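PDB 6Q1L: iodotyrosine deiodinase from Thermotoga neapolitana, which catalyses the FMN-dependent, NADPH-consuming reductive removal of halogen from halotyrosines such as 3-iodo-L-tyrosine and 3,5-diiodo-L-tyrosine, releasing L-tyrosine. Local coordinates for residues 9-14 / 133-138; 63-68 / 88-93. All coordinates share one frame; numbering follows the deposited sequence.

How the contacts relate
The two contacts show how distant parts of a chain can serve opposite ends of one ligand pair. Contact 1 (9-14 with 133-138) lies at the FMN, between its phosphate and its isoalloxazine ring, while contact 2 (63-68 with 88-93) holds the amino acid end of 3-iodotyrosine, whose phenol ring lies over the flavin. Their centres are 19 Å apart, yet Tyr138 spans the gap: its OH sits 2.7 Å from Glu68 OE2, a probable hydrogen bond, and packs 3.8 Å from Lys92 CG. Along the chain, both segments of contact 2 fall between residues 14 and 133. Tyr138, at the end of 133-138, thus probably helps to place the carboxylate that receives the substrate's ammonium group.

Contact 1 of 2, residues 9-14 / 133-138; sequences KKRKTV and LGSVPY. With FMN (flavin mononucleotide), chain C; IYR (3-iodo-tyrosine), chain D.
Val14 and Ser135 are joined through the backbone: Val14 N donates to Ser135 O over 2.9 Å. Beside this bond the CG2 branch of Val14 rests on Gly134 CA at 3.6 Å, where a side chain on the glycine would collide with it. Ser135 is modelled in two conformers. In one of them Arg11 reaches it from the opposite segment, its chain extended from CG to NE, and NH2 donates to Ser135 OG at 3.0 Å, nearly in the guanidinium plane. A water accepts from Arg11 NE and also bonds Ser135 OG, so in this conformer the serine hydroxyl is linked to two nitrogens of the guanidinium, one of them through water. Leu125 of helix 113-130 packs against both side chains, and Tyr123 of the second subunit touches Arg11.

In this nitroreductase fold, 9-14 runs off helix 4-10 into a loop that binds FMN, and 133-138 includes the short, weakly bonded strand 134-135, outermost in this chain's antiparallel sheet. Thr13 N donates almost straight (173°) to phosphate O1P of FMN at 3.0 Å. The Thr13 methyl, CG2, points away from its own backbone N (chi1 -40°, measured to OG1) and meets Val136 CG2, a tight 3.3 Å approach. That same Val136 methyl lies 3.5 Å from FMN N1, and Pro137 CG packs 3.8 Å from FMN C9, on the flavin face turned away from the iodotyrosine ring.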
loop_
_atom_site.group_PDB
_atom_site.type_symbol
_atom_site.label_atom_id
_atom_site.label_comp_id
_atom_site.label_asym_id
_atom_site.label_seq_id
_atom_site.Cartn_x
_atom_site.Cartn_y
_atom_site.Cartn_z
ATOM N N LYS A 9 12.220 -9.811 -1.977
ATOM C CA LYS A 9 12.145 -11.263 -2.103
ATOM C C LYS A 9 12.367 -11.931 -0.757
ATOM O O LYS A 9 11.667 -12.900 -0.410
ATOM C CB LYS A 9 13.174 -11.767 -3.111
ATOM C CG LYS A 9 13.162 -13.285 -3.215
ATOM C CD LYS A 9 13.753 -13.774 -4.518
ATOM C CE LYS A 9 13.713 -15.305 -4.583
ATOM N NZ LYS A 9 12.334 -15.867 -4.385
ATOM N N LYS A 10 13.335 -11.419 0.001
ATOM C CA LYS A 10 13.700 -11.976 1.301
ATOM C C LYS A 10 12.599 -11.780 2.323
ATOM O O LYS A 10 12.398 -12.632 3.190
ATOM C CB LYS A 10 14.994 -11.313 1.782
ATOM C CG LYS A 10 15.626 -11.910 3.028
ATOM C CD LYS A 10 17.111 -11.516 3.118
ATOM C CE LYS A 10 17.337 -10.003 2.932
ATOM N NZ LYS A 10 16.951 -9.163 4.116
ATOM N N ARG A 11 11.905 -10.642 2.279
ATOM C CA ARG A 11 10.959 -10.351 3.328
ATOM C C ARG A 11 9.780 -11.305 3.268
ATOM O O ARG A 11 9.229 -11.552 2.190
ATOM C CB ARG A 11 10.415 -8.934 3.244
ATOM C CG ARG A 11 9.239 -9.001 4.204
ATOM C CD ARG A 11 8.115 -8.130 4.055
ATOM N NE ARG A 11 7.397 -8.198 5.329
ATOM C CZ ARG A 11 6.322 -8.930 5.562
ATOM N NH1 ARG A 11 5.802 -9.715 4.623
ATOM N NH2 ARG A 11 5.749 -8.913 6.761
ATOM N N LYS A 12 9.400 -11.835 4.424
ATOM C CA LYS A 12 8.323 -12.793 4.563
ATOM C C LYS A 12 7.615 -12.533 5.879
ATOM O O LYS A 12 8.125 -11.837 6.754
ATOM C CB LYS A 12 8.852 -14.221 4.517
ATOM C CG LYS A 12 9.739 -14.608 5.702
ATOM C CD LYS A 12 10.278 -16.007 5.506
ATOM C CE LYS A 12 11.250 -16.441 6.579
ATOM N NZ LYS A 12 12.524 -15.690 6.529
ATOM N N THR A 13 6.451 -13.148 6.040
ATOM C CA THR A 13 5.711 -13.018 7.284
ATOM C C THR A 13 6.561 -13.517 8.435
ATOM O O THR A 13 7.288 -14.500 8.317
ATOM C CB THR A 13 4.418 -13.833 7.238
ATOM O OG1 THR A 13 3.813 -13.727 5.962
ATOM C CG2 THR A 13 3.435 -13.321 8.282
ATOM N N VAL A 14 6.452 -12.844 9.563
ATOM C CA VAL A 14 7.011 -13.332 10.804
ATOM C C VAL A 14 5.874 -13.384 11.802
ATOM O O VAL A 14 5.313 -12.351 12.152
ATOM C CB VAL A 14 8.156 -12.443 11.304
ATOM C CG1 VAL A 14 8.607 -12.842 12.732
ATOM C CG2 VAL A 14 9.309 -12.498 10.319
ATOM N N LEU A 133 13.976 -6.640 11.441
ATOM C CA LEU A 133 12.791 -6.855 12.243
ATOM C C LEU A 133 11.801 -7.638 11.393
ATOM O O LEU A 133 11.921 -7.717 10.168
ATOM C CB LEU A 133 12.199 -5.538 12.730
ATOM C CG LEU A 133 13.128 -4.670 13.593
ATOM C CD1 LEU A 133 12.467 -3.458 14.170
ATOM C CD2 LEU A 133 13.650 -5.493 14.745
ATOM N N GLY A 134 10.886 -8.315 12.072
ATOM C CA GLY A 134 9.845 -9.054 11.401
ATOM C C GLY A 134 8.479 -8.476 11.692
ATOM O O GLY A 134 8.326 -7.721 12.656
ATOM N N SER A 135 7.483 -8.795 10.869
ATOM C CA SER A 135 6.133 -8.272 11.026
ATOM C C SER A 135 5.149 -9.231 10.368
ATOM O O SER A 135 5.532 -10.077 9.562
ATOM C CB SER A 135 5.996 -6.877 10.388
ATOM O OG SER A 135 6.312 -6.944 9.000
ATOM N N VAL A 136 3.871 -9.045 10.677
ATOM C CA VAL A 136 2.766 -9.655 9.945
ATOM C C VAL A 136 1.651 -8.612 9.913
ATOM O O VAL A 136 1.323 -8.034 10.958
ATOM C CB VAL A 136 2.307 -10.975 10.594
ATOM C CG1 VAL A 136 2.037 -10.798 12.083
ATOM C CG2 VAL A 136 1.102 -11.501 9.827
ATOM N N PRO A 137 1.037 -8.343 8.759
ATOM C CA PRO A 137 -0.135 -7.468 8.737
ATOM C C PRO A 137 -1.335 -8.194 9.278
ATOM O O PRO A 137 -1.997 -8.938 8.556
ATOM C CB PRO A 137 -0.308 -7.139 7.257
ATOM C CG PRO A 137 0.993 -7.540 6.610
ATOM C CD PRO A 137 1.390 -8.762 7.394
ATOM N N TYR A 138 -1.585 -8.053 10.553
ATOM C CA TYR A 138 -2.641 -8.805 11.201
ATOM C C TYR A 138 -3.949 -8.035 11.127
ATOM O O TYR A 138 -4.014 -6.863 11.515
ATOM C CB TYR A 138 -2.255 -9.099 12.650
ATOM C CG TYR A 138 -3.385 -9.789 13.327
ATOM C CD1 TYR A 138 -3.871 -11.014 12.832
ATOM C CD2 TYR A 138 -3.990 -9.236 14.416
ATOM C CE1 TYR A 138 -4.924 -11.628 13.427
ATOM C CE2 TYR A 138 -5.075 -9.848 15.018
ATOM C CZ TYR A 138 -5.530 -11.046 14.522
ATOM O OH TYR A 138 -6.606 -11.662 15.113
HETATM N N1 FMN C . -1.540 -13.027 8.187
HETATM C C2 FMN C . -2.189 -13.555 9.278
HETATM O O2 FMN C . -1.697 -14.491 9.896
HETATM N N3 FMN C . -3.370 -13.032 9.702
HETATM C C4 FMN C . -3.970 -11.989 9.080
HETATM O O4 FMN C . -5.051 -11.571 9.518
HETATM C C4A FMN C . -3.337 -11.470 7.967
HETATM N N5 FMN C . -3.911 -10.425 7.299
HETATM C C5A FMN C . -3.264 -9.870 6.228
HETATM C C6 FMN C . -3.856 -8.776 5.591
HETATM C C7 FMN C . -3.220 -8.187 4.498
HETATM C C7M FMN C . -3.848 -6.988 3.815
HETATM C C8 FMN C . -1.983 -8.697 4.046
HETATM C C8M FMN C . -1.257 -8.076 2.874
HETATM C C9 FMN C . -1.397 -9.792 4.696
HETATM C C9A FMN C . -2.056 -10.385 5.774
HETATM N N10 FMN C . -1.489 -11.477 6.431
HETATM C C10 FMN C . -2.130 -11.985 7.546
HETATM C "C1'" FMN C . -0.208 -12.088 5.991
HETATM C "C2'" FMN C . -0.470 -12.950 4.741
HETATM O "O2'" FMN C . -1.007 -14.199 5.136
HETATM C "C3'" FMN C . 0.888 -13.127 4.057
HETATM O "O3'" FMN C . 1.338 -11.858 3.592
HETATM C "C4'" FMN C . 0.909 -14.131 2.902
HETATM O "O4'" FMN C . 0.639 -15.405 3.448
HETATM C "C5'" FMN C . 2.249 -14.139 2.194
HETATM O "O5'" FMN C . 3.312 -14.456 3.093
HETATM P P FMN C . 4.798 -14.492 2.558
HETATM O O1P FMN C . 5.519 -14.980 3.833
HETATM O O2P FMN C . 5.256 -13.147 2.156
HETATM O O3P FMN C . 4.850 -15.547 1.454
HETATM N N IYR D . -7.074 -13.151 10.500
HETATM C CA IYR D . -7.134 -14.600 10.493
HETATM C CB IYR D . -7.271 -15.201 9.075
HETATM C CC IYR D . -6.283 -14.766 8.053
HETATM C CD IYR D . -6.672 -13.879 7.062
HETATM C CE IYR D . -5.781 -13.488 6.072
HETATM I IE IYR D . -6.445 -12.139 4.740
HETATM C CF IYR D . -4.500 -13.986 6.041
HETATM O OF IYR D . -3.586 -13.653 5.112
HETATM C CG IYR D . -4.088 -14.892 7.023
HETATM C CH IYR D . -4.985 -15.287 8.015
HETATM C C IYR D . -5.918 -15.198 11.142
HETATM O O IYR D . -5.731 -16.399 11.405
HETATM O OXT IYR D . -4.917 -14.355 11.438
HETATM O O HOH W 1 8.524 -6.604 7.262
HETATM O O HOH W 2 8.357 -9.632 8.322
#

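Contact 2 of 2, residues 63-68 / 88-93. With IYR (3-iodo-tyrosine), chain D.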
loop_
_atom_site.group_PDB
_atom_site.type_symbol
_atom_site.label_atom_id
_atom_site.label_comp_id
_atom_site.label_asym_id
_atom_site.label_seq_id
_atom_site.Cartn_x
_atom_site.Cartn_y
_atom_site.Cartn_z
ATOM N N VAL A 63 -9.234 -10.064 22.768
ATOM C CA VAL A 63 -10.334 -9.579 21.937
ATOM C C VAL A 63 -10.188 -10.093 20.512
ATOM O O VAL A 63 -11.170 -10.514 19.887
ATOM C CB VAL A 63 -10.410 -8.044 22.011
ATOM C CG1 VAL A 63 -11.267 -7.485 20.918
ATOM C CG2 VAL A 63 -10.968 -7.655 23.356
ATOM N N CYS A 64 -8.961 -10.106 19.989
ATOM C CA CYS A 64 -8.751 -10.624 18.639
ATOM C C CYS A 64 -8.995 -12.119 18.568
ATOM O O CYS A 64 -9.616 -12.595 17.616
ATOM C CB CYS A 64 -7.344 -10.309 18.159
ATOM S SG CYS A 64 -7.178 -8.560 17.852
ATOM N N GLU A 65 -8.489 -12.870 19.553
ATOM C CA GLU A 65 -8.674 -14.319 19.560
ATOM C C GLU A 65 -10.148 -14.689 19.649
ATOM O O GLU A 65 -10.614 -15.576 18.926
ATOM C CB GLU A 65 -7.892 -14.931 20.720
ATOM C CG GLU A 65 -6.425 -14.993 20.474
ATOM C CD GLU A 65 -5.708 -15.645 21.598
ATOM O OE1 GLU A 65 -6.314 -15.795 22.685
ATOM O OE2 GLU A 65 -4.543 -16.025 21.399
ATOM N N ARG A 66 -10.912 -14.010 20.505
ATOM C CA ARG A 66 -12.348 -14.268 20.554
ATOM C C ARG A 66 -12.985 -14.105 19.179
ATOM O O ARG A 66 -13.786 -14.944 18.730
ATOM C CB ARG A 66 -13.017 -13.306 21.542
ATOM C CG ARG A 66 -14.536 -13.286 21.427
ATOM C CD ARG A 66 -15.111 -14.635 21.775
ATOM N NE ARG A 66 -15.403 -15.466 20.608
ATOM C CZ ARG A 66 -15.778 -16.741 20.681
ATOM N NH1 ARG A 66 -15.901 -17.328 21.863
ATOM N NH2 ARG A 66 -16.026 -17.431 19.577
ATOM N N SER A 67 -12.662 -13.002 18.514
ATOM C CA SER A 67 -13.256 -12.705 17.225
ATOM C C SER A 67 -12.801 -13.706 16.181
ATOM O O SER A 67 -13.610 -14.146 15.360
ATOM C CB SER A 67 -12.895 -11.270 16.829
ATOM O OG SER A 67 -13.355 -10.943 15.533
ATOM N N GLU A 68 -11.521 -14.101 16.235
ATOM C CA GLU A 68 -10.992 -15.118 15.332
ATOM C C GLU A 68 -11.664 -16.458 15.577
ATOM O O GLU A 68 -11.993 -17.187 14.634
ATOM C CB GLU A 68 -9.485 -15.279 15.510
ATOM C CG GLU A 68 -8.643 -14.101 15.111
ATOM C CD GLU A 68 -8.641 -13.867 13.623
ATOM O OE1 GLU A 68 -9.447 -14.519 12.917
ATOM O OE2 GLU A 68 -7.821 -13.038 13.168
ATOM N N PHE A 88 -3.595 -22.840 10.055
ATOM C CA PHE A 88 -3.870 -21.679 10.883
ATOM C C PHE A 88 -4.942 -21.996 11.924
ATOM O O PHE A 88 -5.829 -22.833 11.714
ATOM C CB PHE A 88 -4.371 -20.505 10.033
ATOM C CG PHE A 88 -3.300 -19.749 9.277
ATOM C CD1 PHE A 88 -2.594 -20.331 8.255
ATOM C CD2 PHE A 88 -3.071 -18.416 9.538
ATOM C CE1 PHE A 88 -1.647 -19.609 7.536
ATOM C CE2 PHE A 88 -2.120 -17.702 8.819
ATOM C CZ PHE A 88 -1.411 -18.300 7.837
ATOM N N THR A 89 -4.872 -21.299 13.057
ATOM C CA THR A 89 -5.929 -21.380 14.055
ATOM C C THR A 89 -6.224 -19.989 14.607
ATOM O O THR A 89 -5.562 -18.993 14.269
ATOM C CB THR A 89 -5.553 -22.299 15.215
ATOM O OG1 THR A 89 -4.546 -21.647 15.999
ATOM C CG2 THR A 89 -5.012 -23.601 14.684
ATOM N N TRP A 90 -7.217 -19.932 15.504
ATOM C CA TRP A 90 -7.676 -18.653 16.036
ATOM C C TRP A 90 -6.768 -18.106 17.108
ATOM O O TRP A 90 -6.883 -16.922 17.436
ATOM C CB TRP A 90 -9.096 -18.778 16.591
ATOM C CG TRP A 90 -9.263 -19.865 17.601
ATOM C CD1 TRP A 90 -9.624 -21.164 17.352
ATOM C CD2 TRP A 90 -9.108 -19.763 19.028
ATOM N NE1 TRP A 90 -9.681 -21.868 18.527
ATOM C CE2 TRP A 90 -9.374 -21.037 19.571
ATOM C CE3 TRP A 90 -8.782 -18.716 19.896
ATOM C CZ2 TRP A 90 -9.307 -21.292 20.932
ATOM C CZ3 TRP A 90 -8.717 -18.972 21.240
ATOM C CH2 TRP A 90 -8.982 -20.247 21.752
ATOM N N ARG A 91 -5.893 -18.925 17.672
ATOM C CA ARG A 91 -4.981 -18.458 18.702
ATOM C C ARG A 91 -3.948 -17.559 18.053
ATOM O O ARG A 91 -3.492 -17.822 16.943
ATOM C CB ARG A 91 -4.308 -19.651 19.377
ATOM C CG ARG A 91 -5.322 -20.607 19.993
ATOM C CD ARG A 91 -4.751 -22.013 20.154
ATOM N NE ARG A 91 -5.779 -22.942 20.645
ATOM C CZ ARG A 91 -6.651 -23.576 19.866
ATOM N NH1 ARG A 91 -6.626 -23.398 18.551
ATOM N NH2 ARG A 91 -7.548 -24.394 20.402
ATOM N N LYS A 92 -3.608 -16.475 18.736
ATOM C CA LYS A 92 -2.700 -15.458 18.205
ATOM C C LYS A 92 -1.643 -15.129 19.244
ATOM O O LYS A 92 -1.579 -14.003 19.753
ATOM C CB LYS A 92 -3.471 -14.205 17.791
ATOM C CG LYS A 92 -4.473 -14.407 16.671
ATOM C CD LYS A 92 -3.876 -15.087 15.421
ATOM C CE LYS A 92 -4.960 -15.803 14.655
ATOM N NZ LYS A 92 -4.386 -16.743 13.646
ATOM N N PRO A 93 -0.759 -16.071 19.530
ATOM C CA PRO A 93 0.267 -15.822 20.553
ATOM C C PRO A 93 1.198 -14.675 20.209
ATOM O O PRO A 93 1.760 -14.062 21.126
ATOM C CB PRO A 93 1.028 -17.155 20.627
ATOM C CG PRO A 93 0.708 -17.866 19.364
ATOM C CD PRO A 93 -0.654 -17.422 18.946
HETATM N N IYR D . -7.074 -13.151 10.500
HETATM C CA IYR D . -7.134 -14.600 10.493
HETATM C CB IYR D . -7.271 -15.201 9.075
HETATM C CC IYR D . -6.283 -14.766 8.053
HETATM C CD IYR D . -6.672 -13.879 7.062
HETATM C CE IYR D . -5.781 -13.488 6.072
HETATM I IE IYR D . -6.445 -12.139 4.740
HETATM C CF IYR D . -4.500 -13.986 6.041
HETATM O OF IYR D . -3.586 -13.653 5.112
HETATM C CG IYR D . -4.088 -14.892 7.023
HETATM C CH IYR D . -4.985 -15.287 8.015
HETATM C C IYR D . -5.918 -15.198 11.142
HETATM O O IYR D . -5.731 -16.399 11.405
HETATM O OXT IYR D . -4.917 -14.355 11.438
#
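The indole of Trp90 turns an edge to helix 54-74, where Glu65 CB lies in the ring plane, 4.0 Å from Trp90 CE3. One face of the indole carries Arg91 CG, offset toward the rim at 3.8 Å above the plane. The Arg91 guanidinium in turn has Trp90 CZ2 over one of its own faces, with Thr89 CB at its edge. Trp90 CB packs against Glu68 CB at 3.7 Å, one helical turn along from Glu65.

Glu65 runs extended beyond CG, which brings its carboxylate alongside the loop backbone. Lys92 N donates to Glu65 OE2 over 2.9 Å on a nearly straight path (174°), meeting the oxygen on its anti side. Arg61 forms a salt bridge with the same oxygen. Cutting Glu65 back to an alanine is likely to leave Lys92 N and Arg61 without their shared acceptor and the loop freer to shift.

Together, helix and loop form the recognition site for the substrate's zwitterion, an arrangement seen in other iodotyrosine deiodinases as well. Glu68 bends at chi2 (-69°), carrying OE2 to the ligand ammonium nitrogen N at 2.8 Å; Tyr138 bonds the same oxygen. Lys92 crosses Glu68 at about a right angle and sends NZ to the ligand carboxylate oxygen O, 2.6 Å away. Its ammonium also donates to Thr89 O at 2.6 Å, almost in line with the carbonyl bond (174°), which fixes its direction. Tyr72 OH of the same helix and the backbone N of Met41 from the second subunit also bond the ligand.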